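Local coordinates for protein thermosome subunit (Methanococcoides burtonii, PDB 3AQ1) that probably binds and hydrolyses ATP to assist the folding of unfolded proteins, as a member of the group II (TCP-1) chaperonin family, at residues 191-197 / 281-287; 227-231 / 251-256; 90-96 / 356-360. One frame throughout, in Å; residues are numbered along the deposited sequence.

Interaction 1 of 3, residues 191-197 / 281-287; sequences LLLSCPV and ATIIQDL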
ATOM      1  N   LEU A 191      22.178 -19.225   4.755  1.00 35.74           N
ATOM      2  CA  LEU A 191      22.938 -18.857   3.566  1.00 43.22           C
ATOM      3  C   LEU A 191      21.984 -18.768   2.368  1.00 46.91           C
ATOM      4  O   LEU A 191      21.220 -19.693   2.119  1.00 48.23           O
ATOM      5  CB  LEU A 191      24.040 -19.899   3.313  1.00 37.89           C
ATOM      6  CG  LEU A 191      24.973 -19.739   2.113  1.00 41.43           C
ATOM      7  CD1 LEU A 191      25.950 -18.601   2.335  1.00 38.90           C
ATOM      8  CD2 LEU A 191      25.726 -21.030   1.825  1.00 37.56           C
ATOM      9  N   LEU A 192      22.007 -17.653   1.643  1.00 43.35           N
ATOM     10  CA  LEU A 192      21.178 -17.515   0.439  1.00 41.26           C
ATOM     11  C   LEU A 192      22.034 -17.612  -0.821  1.00 42.99           C
ATOM     12  O   LEU A 192      23.004 -16.874  -0.964  1.00 52.63           O
ATOM     13  CB  LEU A 192      20.382 -16.200   0.459  1.00 33.58           C
ATOM     14  CG  LEU A 192      19.619 -16.005   1.775  1.00 37.89           C
ATOM     15  CD1 LEU A 192      18.957 -14.647   1.867  1.00 46.90           C
ATOM     16  CD2 LEU A 192      18.609 -17.094   1.943  1.00 35.34           C
ATOM     17  N   LEU A 193      21.689 -18.538  -1.717  1.00 38.66           N
ATOM     18  CA  LEU A 193      22.406 -18.693  -2.985  1.00 45.61           C
ATOM     19  C   LEU A 193      21.500 -18.395  -4.160  1.00 50.99           C
ATOM     20  O   LEU A 193      20.429 -18.971  -4.282  1.00 54.13           O
ATOM     21  CB  LEU A 193      22.945 -20.120  -3.145  1.00 48.15           C
ATOM     22  CG  LEU A 193      23.833 -20.707  -2.035  1.00 45.17           C
ATOM     23  CD1 LEU A 193      24.368 -22.085  -2.409  1.00 42.38           C
ATOM     24  CD2 LEU A 193      24.972 -19.779  -1.714  1.00 39.12           C
ATOM     25  N   SER A 194      21.930 -17.498  -5.035  1.00 61.42           N
ATOM     26  CA  SER A 194      21.231 -17.288  -6.302  1.00 57.61           C
ATOM     27  C   SER A 194      21.914 -18.139  -7.370  1.00 58.57           C
ATOM     28  O   SER A 194      21.372 -18.367  -8.444  1.00 68.28           O
ATOM     29  CB  SER A 194      21.253 -15.816  -6.705  1.00 51.55           C
ATOM     30  OG  SER A 194      22.585 -15.395  -6.971  1.00 58.77           O
ATOM     31  N   CYS A 195      23.112 -18.618  -7.063  1.00 52.91           N
ATOM     32  CA  CYS A 195      23.805 -19.513  -7.968  1.00 53.14           C
ATOM     33  C   CYS A 195      23.437 -20.963  -7.694  1.00 55.90           C
ATOM     34  O   CYS A 195      23.064 -21.313  -6.575  1.00 50.46           O
ATOM     35  CB  CYS A 195      25.321 -19.324  -7.862  1.00 42.50           C
ATOM     36  SG  CYS A 195      26.037 -19.728  -6.286  1.00 60.00           S
ATOM     37  N   PRO A 196      23.551 -21.815  -8.720  1.00 62.87           N
ATOM     38  CA  PRO A 196      23.291 -23.245  -8.564  1.00 62.18           C
ATOM     39  C   PRO A 196      24.430 -23.895  -7.807  1.00 56.93           C
ATOM     40  O   PRO A 196      25.558 -23.407  -7.873  1.00 61.10           O
ATOM     41  CB  PRO A 196      23.310 -23.770 -10.013  1.00 67.89           C
ATOM     42  CG  PRO A 196      23.407 -22.563 -10.899  1.00 63.42           C
ATOM     43  CD  PRO A 196      24.033 -21.493 -10.071  1.00 65.36           C
ATOM     44  N   VAL A 197      24.139 -24.982  -7.104  1.00 48.20           N
ATOM     45  CA  VAL A 197      25.183 -25.829  -6.553  1.00 42.85           C
ATOM     46  C   VAL A 197      25.234 -27.122  -7.350  1.00 52.54           C
ATOM     47  O   VAL A 197      24.930 -28.194  -6.835  1.00 61.09           O
ATOM     48  CB  VAL A 197      24.937 -26.155  -5.076  1.00 44.41           C
ATOM     49  CG1 VAL A 197      26.134 -26.907  -4.487  1.00 49.04           C
ATOM     50  CG2 VAL A 197      24.657 -24.878  -4.285  1.00 39.27           C
ATOM     51  N   ALA A 281      20.638 -12.121   5.662  1.00 38.18           N
ATOM     52  CA  ALA A 281      21.531 -12.839   4.774  1.00 39.94           C
ATOM     53  C   ALA A 281      21.834 -12.018   3.541  1.00 44.58           C
ATOM     54  O   ALA A 281      21.018 -11.224   3.098  1.00 51.60           O
ATOM     55  CB  ALA A 281      20.936 -14.165   4.377  1.00 32.83           C
ATOM     56  N   THR A 282      23.023 -12.217   2.990  1.00 46.07           N
ATOM     57  CA  THR A 282      23.397 -11.578   1.746  1.00 43.59           C
ATOM     58  C   THR A 282      23.398 -12.612   0.635  1.00 51.04           C
ATOM     59  O   THR A 282      24.131 -13.592   0.684  1.00 61.68           O
ATOM     60  CB  THR A 282      24.770 -10.905   1.856  1.00 48.77           C
ATOM     61  OG1 THR A 282      24.780 -10.041   3.002  1.00 54.43           O
ATOM     62  CG2 THR A 282      25.059 -10.089   0.603  1.00 38.87           C
ATOM     63  N   ILE A 283      22.544 -12.393  -0.354  1.00 59.63           N
ATOM     64  CA  ILE A 283      22.412 -13.298  -1.481  1.00 54.15           C
ATOM     65  C   ILE A 283      23.740 -13.413  -2.203  1.00 58.85           C
ATOM     66  O   ILE A 283      24.344 -12.411  -2.562  1.00 69.65           O
ATOM     67  CB  ILE A 283      21.352 -12.795  -2.475  1.00 46.70           C
ATOM     68  CG1 ILE A 283      20.070 -12.405  -1.729  1.00 52.39           C
ATOM     69  CG2 ILE A 283      21.114 -13.837  -3.535  1.00 40.00           C
ATOM     70  CD1 ILE A 283      18.816 -12.436  -2.569  1.00 49.62           C
ATOM     71  N   ILE A 284      24.182 -14.642  -2.423  1.00 53.04           N
ATOM     72  CA  ILE A 284      25.514 -14.913  -2.935  1.00 51.06           C
ATOM     73  C   ILE A 284      25.456 -15.436  -4.352  1.00 69.22           C
ATOM     74  O   ILE A 284      24.645 -16.316  -4.658  1.00 72.12           O
ATOM     75  CB  ILE A 284      26.180 -15.968  -2.072  1.00 44.19           C
ATOM     76  CG1 ILE A 284      26.812 -15.317  -0.855  1.00 43.34           C
ATOM     77  CG2 ILE A 284      27.193 -16.744  -2.862  1.00 43.83           C
ATOM     78  CD1 ILE A 284      27.336 -16.338   0.083  1.00 56.22           C
ATOM     79  N   GLN A 285      26.319 -14.902  -5.218  1.00 76.92           N
ATOM     80  CA  GLN A 285      26.337 -15.313  -6.623  1.00 73.29           C
ATOM     81  C   GLN A 285      27.542 -16.170  -6.954  1.00 64.31           C
ATOM     82  O   GLN A 285      27.508 -16.958  -7.891  1.00 62.74           O
ATOM     83  CB  GLN A 285      26.285 -14.107  -7.559  1.00 76.69           C
ATOM     84  CG  GLN A 285      24.924 -13.870  -8.176  1.00 86.74           C
ATOM     85  CD  GLN A 285      24.221 -12.669  -7.574  1.00 92.99           C
ATOM     86  OE1 GLN A 285      24.871 -11.766  -7.049  1.00 82.39           O
ATOM     87  NE2 GLN A 285      22.884 -12.647  -7.656  1.00 95.77           N
ATOM     88  N   ASP A 286      28.606 -16.015  -6.178  1.00 64.71           N
ATOM     89  CA  ASP A 286      29.829 -16.768  -6.400  1.00 62.85           C
ATOM     90  C   ASP A 286      30.073 -17.601  -5.154  1.00 66.82           C
ATOM     91  O   ASP A 286      30.214 -17.056  -4.065  1.00 68.88           O
ATOM     92  CB  ASP A 286      30.998 -15.800  -6.649  1.00 63.64           C
ATOM     93  CG  ASP A 286      32.301 -16.505  -7.062  1.00 78.85           C
ATOM     94  OD1 ASP A 286      32.438 -17.735  -6.872  1.00 72.20           O
ATOM     95  OD2 ASP A 286      33.209 -15.809  -7.576  1.00 90.54           O
ATOM     96  N   LEU A 287      30.103 -18.922  -5.309  1.00 70.75           N
ATOM     97  CA  LEU A 287      30.385 -19.813  -4.179  1.00 69.69           C
ATOM     98  C   LEU A 287      31.785 -19.594  -3.602  1.00 72.42           C
ATOM     99  O   LEU A 287      32.083 -20.021  -2.481  1.00 71.36           O
ATOM    100  CB  LEU A 287      30.227 -21.283  -4.588  1.00 66.02           C
ATOM    101  CG  LEU A 287      28.859 -21.813  -5.018  1.00 64.60           C
ATOM    102  CD1 LEU A 287      29.017 -23.174  -5.659  1.00 67.71           C
ATOM    103  CD2 LEU A 287      27.886 -21.876  -3.846  1.00 57.30           C
TER
HETATM  104  O   HOH W   1      23.661 -15.649   2.478  1.00 47.84           O

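Interaction 2 of 3, residues 227-231 / 251-256; sequences MREMA and MAQYYI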
ATOM      1  N   MET A 227      32.192 -32.730  -6.939  1.00 93.74           N
ATOM      2  CA  MET A 227      31.042 -32.235  -6.208  1.00 80.45           C
ATOM      3  C   MET A 227      31.319 -32.169  -4.708  1.00 82.60           C
ATOM      4  O   MET A 227      30.598 -31.505  -3.969  1.00 81.38           O
ATOM      5  CB  MET A 227      29.824 -33.112  -6.526  1.00 65.04           C
ATOM      6  CG  MET A 227      28.491 -32.389  -6.598  1.00 59.41           C
ATOM      7  SD  MET A 227      28.498 -30.806  -7.470  1.00 80.72           S
ATOM      8  CE  MET A 227      29.372 -31.234  -8.965  1.00137.82           C
ATOM      9  N   ARG A 228      32.370 -32.850  -4.261  1.00 89.97           N
ATOM     10  CA  ARG A 228      32.791 -32.740  -2.866  1.00 87.76           C
ATOM     11  C   ARG A 228      33.222 -31.306  -2.586  1.00 75.85           C
ATOM     12  O   ARG A 228      32.738 -30.672  -1.644  1.00 65.92           O
ATOM     13  CB  ARG A 228      33.932 -33.710  -2.557  1.00 94.05           C
ATOM     14  CG  ARG A 228      33.596 -34.743  -1.489  1.00 98.38           C
ATOM     15  CD  ARG A 228      34.510 -35.956  -1.592  1.00111.54           C
ATOM     16  NE  ARG A 228      33.986 -37.094  -0.840  1.00124.46           N
ATOM     17  CZ  ARG A 228      34.351 -37.407   0.401  1.00136.77           C
ATOM     18  NH1 ARG A 228      35.255 -36.670   1.039  1.00139.49           N
ATOM     19  NH2 ARG A 228      33.815 -38.462   1.004  1.00138.45           N
ATOM     20  N   GLU A 229      34.120 -30.798  -3.425  1.00 67.16           N
ATOM     21  CA  GLU A 229      34.588 -29.422  -3.308  1.00 68.14           C
ATOM     22  C   GLU A 229      33.482 -28.366  -3.474  1.00 77.62           C
ATOM     23  O   GLU A 229      33.520 -27.310  -2.840  1.00 73.96           O
ATOM     24  CB  GLU A 229      35.738 -29.163  -4.279  1.00 66.48           C
ATOM     25  CG  GLU A 229      36.977 -29.961  -3.947  1.00 83.71           C
ATOM     26  CD  GLU A 229      38.132 -29.636  -4.865  1.00102.74           C
ATOM     27  OE1 GLU A 229      37.874 -29.068  -5.953  1.00107.10           O
ATOM     28  OE2 GLU A 229      39.292 -29.945  -4.496  1.00104.41           O
ATOM     29  N   MET A 230      32.498 -28.638  -4.324  1.00 80.78           N
ATOM     30  CA  MET A 230      31.376 -27.720  -4.451  1.00 71.53           C
ATOM     31  C   MET A 230      30.590 -27.688  -3.144  1.00 65.89           C
ATOM     32  O   MET A 230      30.381 -26.628  -2.548  1.00 62.69           O
ATOM     33  CB  MET A 230      30.473 -28.161  -5.587  1.00 78.90           C
ATOM     34  CG  MET A 230      29.305 -27.244  -5.871  1.00 71.05           C
ATOM     35  SD  MET A 230      29.346 -26.881  -7.616  1.00 78.89           S
ATOM     36  CE  MET A 230      30.949 -26.065  -7.701  1.00 95.89           C
ATOM     37  N   ALA A 231      30.165 -28.863  -2.694  1.00 56.93           N
ATOM     38  CA  ALA A 231      29.427 -28.961  -1.445  1.00 49.13           C
ATOM     39  C   ALA A 231      30.230 -28.398  -0.265  1.00 55.23           C
ATOM     40  O   ALA A 231      29.686 -27.694   0.588  1.00 53.87           O
ATOM     41  CB  ALA A 231      28.996 -30.403  -1.189  1.00 41.78           C
ATOM     42  N   MET A 251      24.564 -35.366  -5.417  1.00 56.30           N
ATOM     43  CA  MET A 251      25.711 -35.735  -4.610  1.00 49.01           C
ATOM     44  C   MET A 251      26.053 -34.609  -3.630  1.00 49.72           C
ATOM     45  O   MET A 251      26.305 -34.852  -2.456  1.00 53.98           O
ATOM     46  CB  MET A 251      26.894 -36.075  -5.505  1.00 52.06           C
ATOM     47  CG  MET A 251      27.972 -36.858  -4.795  1.00 73.48           C
ATOM     48  SD  MET A 251      27.555 -38.584  -4.499  1.00 93.98           S
ATOM     49  CE  MET A 251      27.200 -39.117  -6.172  1.00143.36           C
ATOM     50  N   ALA A 252      26.034 -33.371  -4.109  1.00 41.62           N
ATOM     51  CA  ALA A 252      26.170 -32.232  -3.219  1.00 40.58           C
ATOM     52  C   ALA A 252      25.080 -32.211  -2.137  1.00 54.99           C
ATOM     53  O   ALA A 252      25.301 -31.719  -1.031  1.00 56.74           O
ATOM     54  CB  ALA A 252      26.174 -30.943  -4.004  1.00 38.60           C
ATOM     55  N   GLN A 253      23.900 -32.735  -2.443  1.00 54.73           N
ATOM     56  CA  GLN A 253      22.867 -32.785  -1.428  1.00 48.30           C
ATOM     57  C   GLN A 253      23.216 -33.810  -0.366  1.00 48.40           C
ATOM     58  O   GLN A 253      22.886 -33.639   0.800  1.00 51.76           O
ATOM     59  CB  GLN A 253      21.522 -33.117  -2.033  1.00 57.00           C
ATOM     60  CG  GLN A 253      20.854 -31.967  -2.736  1.00 61.34           C
ATOM     61  CD  GLN A 253      19.453 -32.326  -3.139  1.00 54.39           C
ATOM     62  OE1 GLN A 253      18.986 -31.955  -4.206  1.00 64.69           O
ATOM     63  NE2 GLN A 253      18.780 -33.073  -2.288  1.00 43.51           N
ATOM     64  N   TYR A 254      23.894 -34.875  -0.774  1.00 44.22           N
ATOM     65  CA  TYR A 254      24.287 -35.927   0.161  1.00 47.50           C
ATOM     66  C   TYR A 254      25.304 -35.435   1.208  1.00 53.49           C
ATOM     67  O   TYR A 254      25.151 -35.681   2.402  1.00 50.56           O
ATOM     68  CB  TYR A 254      24.821 -37.145  -0.597  1.00 44.81           C
ATOM     69  CG  TYR A 254      25.344 -38.229   0.313  1.00 61.38           C
ATOM     70  CD1 TYR A 254      24.480 -38.960   1.108  1.00 58.46           C
ATOM     71  CD2 TYR A 254      26.709 -38.511   0.387  1.00 62.37           C
ATOM     72  CE1 TYR A 254      24.949 -39.942   1.945  1.00 69.56           C
ATOM     73  CE2 TYR A 254      27.186 -39.492   1.221  1.00 63.76           C
ATOM     74  CZ  TYR A 254      26.301 -40.210   2.003  1.00 74.00           C
ATOM     75  OH  TYR A 254      26.754 -41.203   2.846  1.00 78.52           O
ATOM     76  N   TYR A 255      26.333 -34.732   0.745  1.00 54.75           N
ATOM     77  CA  TYR A 255      27.334 -34.124   1.619  1.00 45.15           C
ATOM     78  C   TYR A 255      26.742 -33.060   2.530  1.00 41.55           C
ATOM     79  O   TYR A 255      27.052 -33.007   3.725  1.00 44.53           O
ATOM     80  CB  TYR A 255      28.463 -33.522   0.780  1.00 41.13           C
ATOM     81  CG  TYR A 255      29.198 -34.563  -0.018  1.00 51.98           C
ATOM     82  CD1 TYR A 255      29.503 -35.800   0.536  1.00 59.68           C
ATOM     83  CD2 TYR A 255      29.594 -34.314  -1.320  1.00 60.39           C
ATOM     84  CE1 TYR A 255      30.173 -36.766  -0.190  1.00 61.34           C
ATOM     85  CE2 TYR A 255      30.270 -35.273  -2.054  1.00 64.39           C
ATOM     86  CZ  TYR A 255      30.552 -36.494  -1.485  1.00 66.55           C
ATOM     87  OH  TYR A 255      31.219 -37.443  -2.219  1.00 79.38           O
ATOM     88  N   ILE A 256      25.898 -32.209   1.953  1.00 44.16           N
ATOM     89  CA  ILE A 256      25.244 -31.150   2.700  1.00 46.71           C
ATOM     90  C   ILE A 256      24.354 -31.789   3.746  1.00 48.90           C
ATOM     91  O   ILE A 256      24.335 -31.391   4.911  1.00 51.35           O
ATOM     92  CB  ILE A 256      24.418 -30.239   1.770  1.00 50.36           C
ATOM     93  CG1 ILE A 256      25.342 -29.547   0.771  1.00 50.80           C
ATOM     94  CG2 ILE A 256      23.661 -29.194   2.568  1.00 42.50           C
ATOM     95  CD1 ILE A 256      24.623 -28.660  -0.185  1.00 45.42           C
TER

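Interaction 3 of 3, residues 90-96 / 356-360; sequences ETITIAI and GKVVV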
ATOM      1  N   GLU A  90      -5.673  19.823   6.331  1.00 85.87           N
ATOM      2  CA  GLU A  90      -5.238  19.321   7.633  1.00 87.81           C
ATOM      3  C   GLU A  90      -6.229  19.700   8.718  1.00 86.35           C
ATOM      4  O   GLU A  90      -6.267  19.088   9.782  1.00 92.84           O
ATOM      5  CB  GLU A  90      -3.855  19.851   7.993  1.00 89.89           C
ATOM      6  CG  GLU A  90      -2.934  18.778   8.524  1.00106.82           C
ATOM      7  CD  GLU A  90      -1.730  18.568   7.630  1.00121.67           C
ATOM      8  OE1 GLU A  90      -1.121  19.581   7.219  1.00126.15           O
ATOM      9  OE2 GLU A  90      -1.391  17.398   7.341  1.00123.53           O
ATOM     10  N   THR A  91      -7.033  20.714   8.426  1.00 82.56           N
ATOM     11  CA  THR A  91      -8.044  21.207   9.349  1.00 80.46           C
ATOM     12  C   THR A  91      -9.373  20.459   9.224  1.00 74.01           C
ATOM     13  O   THR A  91     -10.091  20.327  10.200  1.00 76.70           O
ATOM     14  CB  THR A  91      -8.264  22.740   9.165  1.00 79.42           C
ATOM     15  OG1 THR A  91      -7.286  23.467   9.927  1.00 73.79           O
ATOM     16  CG2 THR A  91      -9.675  23.160   9.598  1.00 79.19           C
ATOM     17  N   ILE A  92      -9.696  19.958   8.033  1.00 78.21           N
ATOM     18  CA  ILE A  92     -10.993  19.307   7.803  1.00 73.92           C
ATOM     19  C   ILE A  92     -10.925  17.786   7.628  1.00 72.09           C
ATOM     20  O   ILE A  92     -11.927  17.144   7.306  1.00 73.53           O
ATOM     21  CB  ILE A  92     -11.701  19.888   6.574  1.00 72.09           C
ATOM     22  CG1 ILE A  92     -11.128  19.285   5.294  1.00 68.47           C
ATOM     23  CG2 ILE A  92     -11.550  21.390   6.549  1.00 80.69           C
ATOM     24  CD1 ILE A  92     -11.992  19.509   4.082  1.00 66.38           C
ATOM     25  N   THR A  93      -9.744  17.213   7.831  1.00 70.80           N
ATOM     26  CA  THR A  93      -9.565  15.773   7.712  1.00 61.59           C
ATOM     27  C   THR A  93     -10.011  15.060   8.968  1.00 61.85           C
ATOM     28  O   THR A  93     -10.118  15.667  10.030  1.00 68.17           O
ATOM     29  CB  THR A  93      -8.105  15.413   7.482  1.00 63.68           C
ATOM     30  OG1 THR A  93      -7.289  16.229   8.325  1.00 74.64           O
ATOM     31  CG2 THR A  93      -7.726  15.658   6.050  1.00 60.89           C
ATOM     32  N   ILE A  94     -10.261  13.762   8.831  1.00 57.27           N
ATOM     33  CA  ILE A  94     -10.648  12.909   9.946  1.00 48.58           C
ATOM     34  C   ILE A  94      -9.421  12.138  10.374  1.00 54.04           C
ATOM     35  O   ILE A  94      -8.750  11.542   9.539  1.00 63.69           O
ATOM     36  CB  ILE A  94     -11.714  11.908   9.504  1.00 48.25           C
ATOM     37  CG1 ILE A  94     -12.906  12.651   8.884  1.00 46.19           C
ATOM     38  CG2 ILE A  94     -12.116  11.002  10.657  1.00 45.55           C
ATOM     39  CD1 ILE A  94     -14.094  11.780   8.595  1.00 57.73           C
ATOM     40  N   ALA A  95      -9.119  12.163  11.668  1.00 60.13           N
ATOM     41  CA  ALA A  95      -7.900  11.530  12.185  1.00 66.76           C
ATOM     42  C   ALA A  95      -8.075  10.042  12.413  1.00 70.66           C
ATOM     43  O   ALA A  95      -9.092   9.590  12.957  1.00 74.10           O
ATOM     44  CB  ALA A  95      -7.415  12.212  13.472  1.00 48.88           C
ATOM     45  N   ILE A  96      -7.068   9.286  11.996  1.00 68.20           N
ATOM     46  CA  ILE A  96      -7.098   7.841  12.126  1.00 69.07           C
ATOM     47  C   ILE A  96      -5.833   7.358  12.808  1.00 67.84           C
ATOM     48  O   ILE A  96      -4.736   7.543  12.296  1.00 56.27           O
ATOM     49  CB  ILE A  96      -7.245   7.163  10.754  1.00 59.08           C
ATOM     50  CG1 ILE A  96      -8.492   7.691  10.063  1.00 58.23           C
ATOM     51  CG2 ILE A  96      -7.345   5.644  10.908  1.00 50.33           C
ATOM     52  CD1 ILE A  96      -9.773   7.258  10.758  1.00 67.76           C
ATOM     53  N   GLY A 356      -2.144   9.404   8.820  1.00 58.61           N
ATOM     54  CA  GLY A 356      -2.767   9.740  10.090  1.00 52.90           C
ATOM     55  C   GLY A 356      -4.116  10.415   9.901  1.00 65.98           C
ATOM     56  O   GLY A 356      -4.792  10.768  10.873  1.00 67.27           O
ATOM     57  N   LYS A 357      -4.507  10.599   8.638  1.00 58.90           N
ATOM     58  CA  LYS A 357      -5.726  11.316   8.297  1.00 54.29           C
ATOM     59  C   LYS A 357      -6.344  10.755   7.026  1.00 58.74           C
ATOM     60  O   LYS A 357      -5.638  10.253   6.145  1.00 69.16           O
ATOM     61  CB  LYS A 357      -5.434  12.811   8.132  1.00 59.64           C
ATOM     62  CG  LYS A 357      -4.284  13.310   9.020  1.00 69.58           C
ATOM     63  CD  LYS A 357      -4.445  14.762   9.443  1.00 78.63           C
ATOM     64  CE  LYS A 357      -3.142  15.335   9.983  1.00 85.08           C
ATOM     65  NZ  LYS A 357      -2.111  15.472   8.910  1.00 86.28           N
ATOM     66  N   VAL A 358      -7.671  10.811   6.946  1.00 50.35           N
ATOM     67  CA  VAL A 358      -8.365  10.504   5.704  1.00 49.77           C
ATOM     68  C   VAL A 358      -9.319  11.631   5.356  1.00 57.23           C
ATOM     69  O   VAL A 358      -9.755  12.386   6.231  1.00 56.03           O
ATOM     70  CB  VAL A 358      -9.190   9.222   5.790  1.00 46.11           C
ATOM     71  CG1 VAL A 358      -8.345   8.092   6.294  1.00 47.32           C
ATOM     72  CG2 VAL A 358     -10.381   9.439   6.694  1.00 53.52           C
ATOM     73  N   VAL A 359      -9.624  11.725   4.065  1.00 60.33           N
ATOM     74  CA  VAL A 359     -10.611  12.653   3.533  1.00 59.94           C
ATOM     75  C   VAL A 359     -11.805  11.810   3.133  1.00 58.03           C
ATOM     76  O   VAL A 359     -11.649  10.628   2.854  1.00 59.31           O
ATOM     77  CB  VAL A 359     -10.076  13.348   2.267  1.00 61.01           C
ATOM     78  CG1 VAL A 359     -11.103  14.292   1.699  1.00 67.82           C
ATOM     79  CG2 VAL A 359      -8.806  14.094   2.576  1.00 66.35           C
ATOM     80  N   VAL A 360     -12.998  12.389   3.112  1.00 55.07           N
ATOM     81  CA  VAL A 360     -14.124  11.677   2.525  1.00 52.07           C
ATOM     82  C   VAL A 360     -14.374  12.208   1.135  1.00 49.40           C
ATOM     83  O   VAL A 360     -13.937  13.309   0.813  1.00 54.58           O
ATOM     84  CB  VAL A 360     -15.383  11.785   3.366  1.00 51.01           C
ATOM     85  CG1 VAL A 360     -15.307  10.782   4.493  1.00 44.49           C
ATOM     86  CG2 VAL A 360     -15.545  13.207   3.892  1.00 51.60           C
TER

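Interaction 1 of 3, residues 191-197 / 281-287
Leu193 and Ile284 form a single backbone bridge of parallel pattern at the end of strand 184-193, in the alpha/beta sheet of what is, by family, the apical domain. The bonds to the two sides of Leu193 make the pattern. Ile284 N gives its hydrogen to Leu192 O at 2.9 Å, and Ile284 O takes one from Ser194 N at 3.0 Å. The same carbonyl accepts a second time, from Ser194 OG. OG sits between its own backbone N and carbonyl carbon (chi1 65°), which brings it above the carbonyl plane of Ile284, on the face from which Ser194 N also comes. Replacing Ser194 by an alanine removes the hydroxyl and is likely to leave Ile284 O with the single bond from the backbone N. A water extends the join, accepting from Leu192 N and donating to Thr282 O.

Apolar contacts lie on both faces of the strand. Leu192 CD1 packs against Ala281 CB, and the same side chain touches helix 269-279, whereas Leu191 and Leu193 face helix 226-235. Leu191 CD1 meets Ile284 CD1 where the two side chains cross nearly at a right angle; Leu193 instead runs alongside Ile284, its CD2 3.9 Å from Ile284 CG2. Leu287 closes the far end across Leu193, its CD2 3.8 Å from Leu193 CD1, while Cys195 SG rests 3.7 Å from Leu287 CG.

Interaction 2 of 3, residues 227-231 / 251-256
Tyr255 lies across Arg228, and the pair shows how one aromatic side chain can serve both the apolar and the polar part of a helix-helix contact. Arg228 NE donates to Tyr255 OH at 3.1 Å, a bent bond of 137° at the hydrogen. The phenol oxygen sits at the edge of the guanidinium, somewhat out of its plane, while the planes of guanidinium and ring stand 72° apart. Nearer the helix, the aliphatic arm of Arg228 takes over, with its CG 3.4 Å from Tyr255 CE2.

Ala231 fills the middle, where the small side chains let the backbones come close: its CB meets Tyr255 CB at 3.7 Å and Ala252 CB at 4.0 Å. On the other flank Met227 CG lies 3.8 Å from Ala252 CB; the bends further out turn the end of the chain away.

In the next shell, Phe199 packs on Met227, and Asp249 OD1 takes a hydrogen bond from Ala252 N in the first turn of helix 250-258. The short segments cross at -52° with axes 8.7 Å apart. Their helices follow strands 184-193 and 241-244 respectively, neighbouring crossover helices on one face of a parallel beta-alpha-beta arrangement, as in the apical domain of chaperonins.

Interaction 3 of 3, residues 90-96 / 356-360
Lys357 reaches Glu90 through a chain that leaves with CG anti to the carbonyl carbon, bends at its second torsion and turns again at the last (chi4 68°), which brings NZ to the Glu90 carboxylate. The Glu90 chain, itself bent at chi2, brings OE2 to meet it. The salt bridge, 2.6 Å from Lys357 NZ to Glu90 OE2, uses the anti side of the carboxylate oxygen and lies 20° out of its plane. Thr93 OG1 lies beside Lys357 CD, 3.4 Å away, and is hydrogen-bonded to Leu89 O of the preceding helical turn.

The backbones themselves pair antiparallel. Ile94 and Val358 form the hydrogen-bonded pair, Ile94 N giving to Val358 O at 3.0 Å and Val358 N to Ile94 O at 2.9 Å, both nearly straight. Ile96 N adds a bond of 2.9 Å to Gly356 O, but meets this carbonyl from above its plane. Ala95 and Lys357 are the non-hydrogen-bonded pair between.

On the face opposite Lys357 the contact is apolar. Ile96 CG1 touches Val358 CG1 at 3.8 Å, and Ile94 CB lies 4.0 Å from Val358 CG2. Helix 101-109 covers Ile96 and Val358, while Trp441 touches Ile94 and Val358.

Val359 bonds onward to Glu447, making strand 357-360 the middle of three. The whole is a small antiparallel sheet whose strands 94-95 and 357-360 follow the C-terminal ends of helices 71-92 and 332-355, probably at the junction of the equatorial and intermediate domains, as in other group II chaperonins.

Interactions 1 and 2 belong to one alpha/beta unit and touch directly: Val197 CG1 packs on Met230 CG at 3.5 Å, and helix 226-235, which carries one side of interaction 2, also covers residues of the strand in interaction 1. Interaction 3 stands apart, its centre about 47 Å from that of interaction 1, on the opposite side of the chain's centre. Each has a buried part: Leu191 to Leu193 with Ile284, the two alanines, and Ile96 with Val358. Arg228 and Glu90 are exposed. Main-chain bonds join the segments in interactions 1 and 3; the helix pair has none between its segments and meets chiefly through side chains. Charge pairing appears only in interaction 3.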